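Local atomic coordinates of ribose-5-phosphate isomerase RpiB (Thermotoga maritima, PDB entry 1O1X), a protein that probably catalyses the interconversion of ribose 5-phosphate and ribulose 5-phosphate. Residues A18-A23 against V52-Y57; G92-L97 against H110-I115; D102-A107 against V132-S137. All coordinates share one frame; numbering follows the deposited sequence.

From the N terminus, strand 14-18 runs into the loop that holds the first half of contact 1. Helix 24-36, strand 40-43 and a further loop follow before 52-57 closes contact 1 at the start of helix 54-66. Contacts 2 and 3 come later in the chain and cross each other. Contact 2 opens at 92-97, contact 3 at 102-107; 110-115 then closes contact 2 and 132-137 contact 3. These two touch, with Ala96 CB packed on Ala107 CB at 3.5 Å. They tie strand 95-97, strand 115-117 and helices 101-109 and 125-137 together. Contact 1 lies about 19 Å from contact 2 between centres, on the opposite side of the chain's centre.

Contact 1. Residues A18-A23 against V52-Y57; sequences ASDHAA and VDYPDY
The His21 ring lies against the backbone of Val52. The imidazole CG lies between the backbone N and the carbonyl carbon (chi1 57°), which brings His21 ND1 to 3.1 Å from Val52 N. CE1 of the same ring is 3.2 Å from Val52 O. An alanine in place of His21 would probably open a gap beside the backbone of Val52, its N and O losing the imidazole as neighbour. Val52 CG2 lies against the backbone of the loop, 3.8 Å from Asp20 CA. The side chains of Asp20 and Tyr54 run alongside each other in one direction, the carboxylate turned 73° from the ring plane. A water ties the two residues: it donates to Asp20 OD2 (2.8 Å) and Val52 O and accepts from Tyr54 N. Ser19 O sits over one face of the Tyr57 ring, and Ala18 CB packs on Tyr57 CB at 3.9 Å. Asp20 and His21 are predicted to bind ribulose 5-phosphate, so the contact probably helps shape that site. Arg148 of the second subunit packs on His21. The 18-23 loop joins strand 14-18 to helix 24-36 and rests on the first turn of helix 54-66, with Met83 of helix 81-87 against both tyrosines.

Contact 2. Residues G92-L97 against H110-I115; sequences GIRAAL and HNNANI
The contact joins strand 95-97 to strand 115-117 of the parallel sheet, and Arg94 and Asn114 bind the two approaches just ahead of the strands. Ala95 pairs with Ile115 in a parallel bridge. Arg94 O accepts a hydrogen bond from Ile115 N, Ala96 N gives to Ile115 O at 2.8 Å, and Ala95 CA makes a CA-H...O contact with the same oxygen. The side chains of the bridged pair lie on one face of the sheet, Ala95 CB to Ile115 CB 3.8 Å.

Both ends of the Asn114 amide bond to the backbone of 92-94. Its CG stands between backbone N and carbonyl carbon (chi1 54°), which turns the amide to that backbone. Asn114 ND2 donates to Gly92 O at 2.9 Å, with that oxygen in the amide plane. OD1 accepts from Arg94 N, an almost straight bond (172°). Asn114 N adds a bond to Arg94 O, which therefore has two donors.

The Arg94 chain bends at chi3 and lays its guanidinium against the backbone after helix 101-109. NE and NH2 both donate to Asn112 O, from the same face of its carbonyl plane. Arg94 NH2 to Asn112 O is 3.0 Å, with NH2 tilted from the carbonyl plane and NE well above it. NE also bonds weakly to Asn111 O. Asn114 ND2 sits over one face of the guanidinium. The Asn112 amide is turned 24° from the guanidinium plane, and its OD1 is hydrogen-bonded to Arg108.

Ile93 CG2 meets Ile115 CD1 at 3.8 Å. His110, predicted to be the proton donor, and Asn111, a predicted substrate ligand, lie in the same segment. The arrangement is that of a right-handed beta-alpha-beta crossover between adjacent parallel strands, as in Rossmann-like alpha/beta sheets.

Contact 3. Residues D102-A107 against V132-S137; sequences DMARLA and VDTFLS
Phe135 reaches from helix 132-137 to the alanine side of helix 102-107. Its CB touches Ala104 CB at 4.1 Å. CG stands anti to the backbone N (chi1 -164°), which carries the ring along the neighbouring helix. CD1 of Phe135 comes next, 4.1 Å from both Ala104 CB and Ala104 O. Farther out, Phe135 CE1 meets Ala107 CB at 4.3 Å. Both methyl groups lie at the edge of the ring, near its plane, and not over a face. The ring of Phe72 meets Phe135 with the two planes at about 70°.

Ala104 CB points at the other helix and sits 3.9 Å from Phe135 N. The small residue lets the backbones come close: the CA atoms of Ala104 and Phe135 are 5.0 Å apart. Thr134 supplies the other half of the interface. Its CG2 is anti to the backbone N and rests 3.6 Å from Arg105 N, with Arg105 CB beside it. Its OG1 bonds to Trp130 O, one turn back in its own helix.

Beyond CB, the Arg105 chain leaves the contact. Its NH2 forms a salt bridge with Asp102 OD2 on that oxygen's anti lone pair. The guanidinium also makes a cation-pi contact with Trp130 of the third subunit.

The segment axes run nearly parallel, 16° apart and 8.0 Å at closest approach. The two segments thus lie side by side. Phe135 reaches strand 115-117 through Leu116, and Val132 and Leu136 pack on helix 24-36.

Contact 1. Residues A18-A23 against V52-Y57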
loop_
_atom_site.group_PDB
_atom_site.type_symbol
_atom_site.label_atom_id
_atom_site.label_comp_id
_atom_site.label_asym_id
_atom_site.label_seq_id
_atom_site.Cartn_x
_atom_site.Cartn_y
_atom_site.Cartn_z
ATOM N N ALA A 18 -14.042 -16.654 -7.464
ATOM C CA ALA A 18 -14.016 -17.565 -6.338
ATOM C C ALA A 18 -13.183 -16.992 -5.195
ATOM O O ALA A 18 -12.293 -16.173 -5.392
ATOM C CB ALA A 18 -13.489 -18.928 -6.745
ATOM N N SER A 19 -13.490 -17.465 -4.002
ATOM C CA SER A 19 -12.765 -17.112 -2.788
ATOM C C SER A 19 -12.786 -18.245 -1.763
ATOM O O SER A 19 -13.624 -19.148 -1.824
ATOM C CB SER A 19 -13.386 -15.883 -2.159
ATOM O OG SER A 19 -14.590 -16.185 -1.476
ATOM N N ASP A 20 -11.897 -18.150 -0.777
ATOM C CA ASP A 20 -12.070 -18.958 0.414
ATOM C C ASP A 20 -12.985 -18.222 1.385
ATOM O O ASP A 20 -13.601 -17.202 1.038
ATOM C CB ASP A 20 -10.708 -19.387 0.991
ATOM C CG ASP A 20 -9.930 -18.255 1.642
ATOM O OD1 ASP A 20 -10.389 -17.074 1.551
ATOM O OD2 ASP A 20 -8.867 -18.502 2.303
ATOM N N HIS A 21 -13.160 -18.773 2.574
ATOM C CA HIS A 21 -14.006 -18.174 3.585
ATOM C C HIS A 21 -13.524 -16.804 4.089
ATOM O O HIS A 21 -14.354 -15.972 4.456
ATOM C CB HIS A 21 -14.139 -19.140 4.771
ATOM C CG HIS A 21 -12.823 -19.537 5.373
ATOM N ND1 HIS A 21 -11.877 -20.281 4.692
ATOM C CD2 HIS A 21 -12.284 -19.264 6.586
ATOM C CE1 HIS A 21 -10.811 -20.436 5.454
ATOM N NE2 HIS A 21 -11.044 -19.852 6.619
ATOM N N ALA A 22 -12.208 -16.612 4.186
ATOM C CA ALA A 22 -11.629 -15.356 4.696
ATOM C C ALA A 22 -11.958 -14.140 3.782
ATOM O O ALA A 22 -12.118 -13.033 4.273
ATOM C CB ALA A 22 -10.141 -15.461 4.822
ATOM N N ALA A 23 -12.089 -14.364 2.487
ATOM C CA ALA A 23 -12.387 -13.275 1.575
ATOM C C ALA A 23 -13.802 -13.367 1.014
ATOM O O ALA A 23 -14.090 -12.675 0.054
ATOM C CB ALA A 23 -11.378 -13.238 0.440
ATOM N N VAL A 52 -12.729 -23.287 4.441
ATOM C CA VAL A 52 -12.387 -24.099 3.265
ATOM C C VAL A 52 -10.929 -23.823 2.882
ATOM O O VAL A 52 -10.264 -22.950 3.474
ATOM C CB VAL A 52 -13.320 -23.820 2.029
ATOM C CG1 VAL A 52 -14.792 -24.176 2.341
ATOM C CG2 VAL A 52 -13.182 -22.363 1.548
ATOM N N ASP A 53 -10.443 -24.568 1.893
ATOM C CA ASP A 53 -9.051 -24.456 1.453
ATOM C C ASP A 53 -8.931 -23.734 0.084
ATOM O O ASP A 53 -9.415 -24.222 -0.945
ATOM C CB ASP A 53 -8.399 -25.835 1.387
ATOM C CG ASP A 53 -8.450 -26.581 2.709
ATOM O OD1 ASP A 53 -8.375 -25.932 3.785
ATOM O OD2 ASP A 53 -8.550 -27.834 2.752
ATOM N N TYR A 54 -8.217 -22.618 0.075
ATOM C CA TYR A 54 -8.107 -21.777 -1.125
ATOM C C TYR A 54 -7.714 -22.518 -2.440
ATOM O O TYR A 54 -8.242 -22.143 -3.495
ATOM C CB TYR A 54 -7.198 -20.517 -0.887
ATOM C CG TYR A 54 -5.773 -20.788 -0.454
ATOM C CD1 TYR A 54 -4.759 -21.057 -1.383
ATOM C CD2 TYR A 54 -5.425 -20.759 0.884
ATOM C CE1 TYR A 54 -3.443 -21.350 -0.957
ATOM C CE2 TYR A 54 -4.111 -21.037 1.323
ATOM C CZ TYR A 54 -3.118 -21.320 0.393
ATOM O OH TYR A 54 -1.831 -21.581 0.849
ATOM N N PRO A 55 -6.778 -23.479 -2.441
ATOM C CA PRO A 55 -6.410 -24.105 -3.731
ATOM C C PRO A 55 -7.589 -24.799 -4.450
ATOM O O PRO A 55 -7.592 -24.843 -5.675
ATOM C CB PRO A 55 -5.296 -25.117 -3.351
ATOM C CG PRO A 55 -4.752 -24.577 -2.034
ATOM C CD PRO A 55 -5.990 -24.053 -1.320
ATOM N N ASP A 56 -8.571 -25.317 -3.698
ATOM C CA ASP A 56 -9.744 -25.949 -4.281
ATOM C C ASP A 56 -10.494 -24.942 -5.171
ATOM O O ASP A 56 -11.007 -25.303 -6.237
ATOM C CB ASP A 56 -10.649 -26.486 -3.194
ATOM C CG ASP A 56 -10.047 -27.688 -2.455
ATOM O OD1 ASP A 56 -9.314 -28.463 -3.151
ATOM O OD2 ASP A 56 -10.314 -27.952 -1.229
ATOM N N TYR A 57 -10.499 -23.679 -4.750
ATOM C CA TYR A 57 -11.217 -22.607 -5.454
ATOM C C TYR A 57 -10.425 -21.977 -6.615
ATOM O O TYR A 57 -11.012 -21.642 -7.663
ATOM C CB TYR A 57 -11.778 -21.596 -4.430
ATOM C CG TYR A 57 -12.840 -22.274 -3.614
ATOM C CD1 TYR A 57 -14.119 -22.395 -4.104
ATOM C CD2 TYR A 57 -12.522 -22.927 -2.420
ATOM C CE1 TYR A 57 -15.106 -23.095 -3.382
ATOM C CE2 TYR A 57 -13.478 -23.639 -1.710
ATOM C CZ TYR A 57 -14.776 -23.691 -2.183
ATOM O OH TYR A 57 -15.734 -24.402 -1.497
HETATM O O HOH W 1 -8.304 -21.260 2.700
#

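Contact 2. Residues G92-L97 against H110-I115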
loop_
_atom_site.group_PDB
_atom_site.type_symbol
_atom_site.label_atom_id
_atom_site.label_comp_id
_atom_site.label_asym_id
_atom_site.label_seq_id
_atom_site.Cartn_x
_atom_site.Cartn_y
_atom_site.Cartn_z
ATOM N N GLY A 92 -0.394 -21.162 -18.876
ATOM C CA GLY A 92 -1.454 -20.385 -19.475
ATOM C C GLY A 92 -2.149 -19.443 -18.532
ATOM O O GLY A 92 -2.958 -18.645 -18.989
ATOM N N ILE A 93 -1.906 -19.569 -17.226
ATOM C CA ILE A 93 -2.531 -18.709 -16.237
ATOM C C ILE A 93 -1.548 -17.667 -15.793
ATOM O O ILE A 93 -0.402 -17.978 -15.466
ATOM C CB ILE A 93 -3.019 -19.540 -14.998
ATOM C CG1 ILE A 93 -4.061 -20.575 -15.430
ATOM C CG2 ILE A 93 -3.505 -18.609 -13.859
ATOM C CD1 ILE A 93 -5.383 -19.995 -16.001
ATOM N N ARG A 94 -1.985 -16.411 -15.803
ATOM C CA ARG A 94 -1.179 -15.295 -15.298
ATOM C C ARG A 94 -2.057 -14.548 -14.288
ATOM O O ARG A 94 -2.872 -13.709 -14.633
ATOM C CB ARG A 94 -0.696 -14.457 -16.465
ATOM C CG ARG A 94 0.324 -15.189 -17.363
ATOM C CD ARG A 94 0.820 -14.384 -18.564
ATOM N NE ARG A 94 -0.315 -14.049 -19.392
ATOM C CZ ARG A 94 -0.920 -14.859 -20.249
ATOM N NH1 ARG A 94 -0.471 -16.065 -20.499
ATOM N NH2 ARG A 94 -2.029 -14.445 -20.838
ATOM N N ALA A 95 -1.924 -14.960 -13.022
ATOM C CA ALA A 95 -2.702 -14.449 -11.925
ATOM C C ALA A 95 -1.915 -13.387 -11.175
ATOM O O ALA A 95 -0.805 -13.655 -10.643
ATOM C CB ALA A 95 -3.098 -15.593 -10.993
ATOM N N ALA A 96 -2.491 -12.183 -11.096
ATOM C CA ALA A 96 -1.787 -11.006 -10.589
ATOM C C ALA A 96 -2.437 -10.471 -9.311
ATOM O O ALA A 96 -3.567 -9.983 -9.331
ATOM C CB ALA A 96 -1.767 -9.895 -11.646
ATOM N N LEU A 97 -1.680 -10.509 -8.229
ATOM C CA LEU A 97 -2.065 -9.974 -6.919
ATOM C C LEU A 97 -1.879 -8.444 -6.974
ATOM O O LEU A 97 -0.740 -7.941 -7.051
ATOM C CB LEU A 97 -1.183 -10.618 -5.846
ATOM C CG LEU A 97 -1.352 -10.170 -4.397
ATOM C CD1 LEU A 97 -2.783 -10.139 -3.999
ATOM C CD2 LEU A 97 -0.520 -11.026 -3.423
ATOM N N HIS A 110 1.484 -5.208 -19.248
ATOM C CA HIS A 110 2.759 -5.909 -19.345
ATOM C C HIS A 110 2.687 -7.418 -19.215
ATOM O O HIS A 110 3.437 -8.127 -19.880
ATOM C CB HIS A 110 3.735 -5.326 -18.311
ATOM C CG HIS A 110 4.070 -3.891 -18.543
ATOM N ND1 HIS A 110 5.047 -3.233 -17.828
ATOM C CD2 HIS A 110 3.606 -2.999 -19.456
ATOM C CE1 HIS A 110 5.152 -1.993 -18.275
ATOM N NE2 HIS A 110 4.284 -1.825 -19.258
ATOM N N ASN A 111 1.813 -7.933 -18.354
ATOM C CA ASN A 111 1.786 -9.370 -18.090
ATOM C C ASN A 111 0.616 -10.100 -18.764
ATOM O O ASN A 111 0.487 -11.312 -18.595
ATOM C CB ASN A 111 1.792 -9.659 -16.581
ATOM C CG ASN A 111 2.901 -8.929 -15.834
ATOM O OD1 ASN A 111 4.085 -9.335 -15.847
ATOM N ND2 ASN A 111 2.536 -7.870 -15.177
ATOM N N ASN A 112 -0.234 -9.352 -19.487
ATOM C CA ASN A 112 -1.463 -9.885 -20.106
ATOM C C ASN A 112 -2.188 -10.792 -19.112
ATOM O O ASN A 112 -2.620 -11.894 -19.433
ATOM C CB ASN A 112 -1.141 -10.673 -21.399
ATOM C CG ASN A 112 -2.358 -10.896 -22.266
ATOM O OD1 ASN A 112 -3.383 -10.232 -22.056
ATOM N ND2 ASN A 112 -2.265 -11.809 -23.259
ATOM N N ALA A 113 -2.347 -10.310 -17.886
ATOM C CA ALA A 113 -2.889 -11.125 -16.826
ATOM C C ALA A 113 -4.314 -11.535 -17.146
ATOM O O ALA A 113 -5.118 -10.738 -17.662
ATOM C CB ALA A 113 -2.810 -10.391 -15.541
ATOM N N ASN A 114 -4.646 -12.783 -16.825
ATOM C CA ASN A 114 -6.001 -13.274 -17.064
ATOM C C ASN A 114 -6.761 -13.601 -15.782
ATOM O O ASN A 114 -7.943 -13.851 -15.815
ATOM C CB ASN A 114 -6.010 -14.408 -18.099
ATOM C CG ASN A 114 -5.067 -15.556 -17.770
ATOM O OD1 ASN A 114 -4.645 -15.723 -16.635
ATOM N ND2 ASN A 114 -4.807 -16.399 -18.767
ATOM N N ILE A 115 -6.078 -13.514 -14.651
ATOM C CA ILE A 115 -6.705 -13.604 -13.339
ATOM C C ILE A 115 -6.213 -12.489 -12.448
ATOM O O ILE A 115 -5.014 -12.258 -12.323
ATOM C CB ILE A 115 -6.477 -14.990 -12.632
ATOM C CG1 ILE A 115 -7.086 -16.137 -13.445
ATOM C CG2 ILE A 115 -7.064 -14.971 -11.237
ATOM C CD1 ILE A 115 -7.016 -17.483 -12.766
#

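Contact 3. Residues D102-A107 against V132-S137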
loop_
_atom_site.group_PDB
_atom_site.type_symbol
_atom_site.label_atom_id
_atom_site.label_comp_id
_atom_site.label_asym_id
_atom_site.label_seq_id
_atom_site.Cartn_x
_atom_site.Cartn_y
_atom_site.Cartn_z
ATOM N N ASP A 102 -2.956 0.889 -10.312
ATOM C CA ASP A 102 -1.788 0.821 -11.194
ATOM C C ASP A 102 -1.176 -0.551 -11.297
ATOM O O ASP A 102 -0.617 -0.902 -12.348
ATOM C CB ASP A 102 -0.708 1.805 -10.807
ATOM C CG ASP A 102 -1.129 3.234 -11.063
ATOM O OD1 ASP A 102 -1.874 3.780 -10.210
ATOM O OD2 ASP A 102 -0.814 3.844 -12.110
HETATM N N MSE A 103 -1.275 -1.362 -10.246
HETATM C CA MSE A 103 -0.802 -2.716 -10.367
HETATM C C MSE A 103 -1.633 -3.534 -11.362
HETATM O O MSE A 103 -1.068 -4.311 -12.149
HETATM C CB MSE A 103 -0.726 -3.388 -8.994
HETATM C CG MSE A 103 0.344 -2.797 -8.123
HETATM SE SE MSE A 103 0.552 -3.811 -6.422
HETATM C CE MSE A 103 1.453 -5.398 -7.096
ATOM N N ALA A 104 -2.956 -3.360 -11.324
ATOM C CA ALA A 104 -3.847 -4.018 -12.255
ATOM C C ALA A 104 -3.589 -3.510 -13.662
ATOM O O ALA A 104 -3.637 -4.294 -14.609
ATOM C CB ALA A 104 -5.321 -3.793 -11.888
ATOM N N ARG A 105 -3.352 -2.208 -13.809
ATOM C CA ARG A 105 -3.025 -1.650 -15.112
ATOM C C ARG A 105 -1.786 -2.370 -15.700
ATOM O O ARG A 105 -1.809 -2.830 -16.819
ATOM C CB ARG A 105 -2.811 -0.131 -15.030
ATOM C CG ARG A 105 -2.263 0.515 -16.310
ATOM C CD ARG A 105 -2.071 2.001 -16.178
ATOM N NE ARG A 105 -1.060 2.371 -15.167
ATOM C CZ ARG A 105 0.284 2.366 -15.337
ATOM N NH1 ARG A 105 0.824 1.981 -16.487
ATOM N NH2 ARG A 105 1.092 2.760 -14.339
ATOM N N LEU A 106 -0.709 -2.451 -14.933
ATOM C CA LEU A 106 0.501 -3.080 -15.401
ATOM C C LEU A 106 0.343 -4.601 -15.563
ATOM O O LEU A 106 0.878 -5.171 -16.487
ATOM C CB LEU A 106 1.695 -2.704 -14.498
ATOM C CG LEU A 106 2.181 -1.245 -14.624
ATOM C CD1 LEU A 106 3.202 -0.912 -13.608
ATOM C CD2 LEU A 106 2.710 -0.971 -16.000
ATOM N N ALA A 107 -0.419 -5.247 -14.692
ATOM C CA ALA A 107 -0.692 -6.666 -14.823
ATOM C C ALA A 107 -1.268 -6.971 -16.222
ATOM O O ALA A 107 -0.906 -7.971 -16.837
ATOM C CB ALA A 107 -1.653 -7.147 -13.732
ATOM N N VAL A 132 -10.611 -3.645 -9.994
ATOM C CA VAL A 132 -11.376 -4.476 -10.933
ATOM C C VAL A 132 -11.662 -3.717 -12.237
ATOM O O VAL A 132 -11.459 -4.262 -13.317
ATOM C CB VAL A 132 -12.694 -4.980 -10.292
ATOM C CG1 VAL A 132 -13.648 -5.567 -11.347
ATOM C CG2 VAL A 132 -12.421 -6.003 -9.200
ATOM N N ASP A 133 -12.123 -2.464 -12.138
ATOM C CA ASP A 133 -12.439 -1.643 -13.305
ATOM C C ASP A 133 -11.188 -1.448 -14.181
ATOM O O ASP A 133 -11.253 -1.542 -15.407
ATOM C CB ASP A 133 -12.901 -0.250 -12.908
ATOM C CG ASP A 133 -14.316 -0.205 -12.333
ATOM O OD1 ASP A 133 -15.070 -1.192 -12.388
ATOM O OD2 ASP A 133 -14.714 0.860 -11.816
ATOM N N THR A 134 -10.056 -1.192 -13.545
ATOM C CA THR A 134 -8.784 -1.039 -14.265
ATOM C C THR A 134 -8.356 -2.340 -14.972
ATOM O O THR A 134 -7.965 -2.343 -16.151
ATOM C CB THR A 134 -7.712 -0.609 -13.270
ATOM O OG1 THR A 134 -8.103 0.641 -12.700
ATOM C CG2 THR A 134 -6.383 -0.355 -13.960
ATOM N N PHE A 135 -8.459 -3.454 -14.237
ATOM C CA PHE A 135 -8.123 -4.761 -14.758
ATOM C C PHE A 135 -8.948 -5.101 -16.006
ATOM O O PHE A 135 -8.414 -5.585 -16.989
ATOM C CB PHE A 135 -8.336 -5.840 -13.681
ATOM C CG PHE A 135 -7.659 -7.144 -13.987
ATOM C CD1 PHE A 135 -6.304 -7.325 -13.689
ATOM C CD2 PHE A 135 -8.365 -8.204 -14.536
ATOM C CE1 PHE A 135 -5.686 -8.554 -13.918
ATOM C CE2 PHE A 135 -7.719 -9.428 -14.791
ATOM C CZ PHE A 135 -6.403 -9.590 -14.484
ATOM N N LEU A 136 -10.251 -4.836 -15.955
ATOM C CA LEU A 136 -11.139 -5.215 -17.027
ATOM C C LEU A 136 -11.103 -4.249 -18.191
ATOM O O LEU A 136 -11.613 -4.550 -19.268
ATOM C CB LEU A 136 -12.574 -5.336 -16.499
ATOM C CG LEU A 136 -12.816 -6.443 -15.487
ATOM C CD1 LEU A 136 -14.331 -6.558 -15.158
ATOM C CD2 LEU A 136 -12.296 -7.725 -15.970
ATOM N N SER A 137 -10.522 -3.077 -18.022
ATOM C CA SER A 137 -10.582 -2.116 -19.087
ATOM C C SER A 137 -9.229 -1.813 -19.701
ATOM O O SER A 137 -9.131 -0.965 -20.570
ATOM C CB SER A 137 -11.318 -0.855 -18.590
ATOM O OG SER A 137 -10.532 -0.253 -17.612
#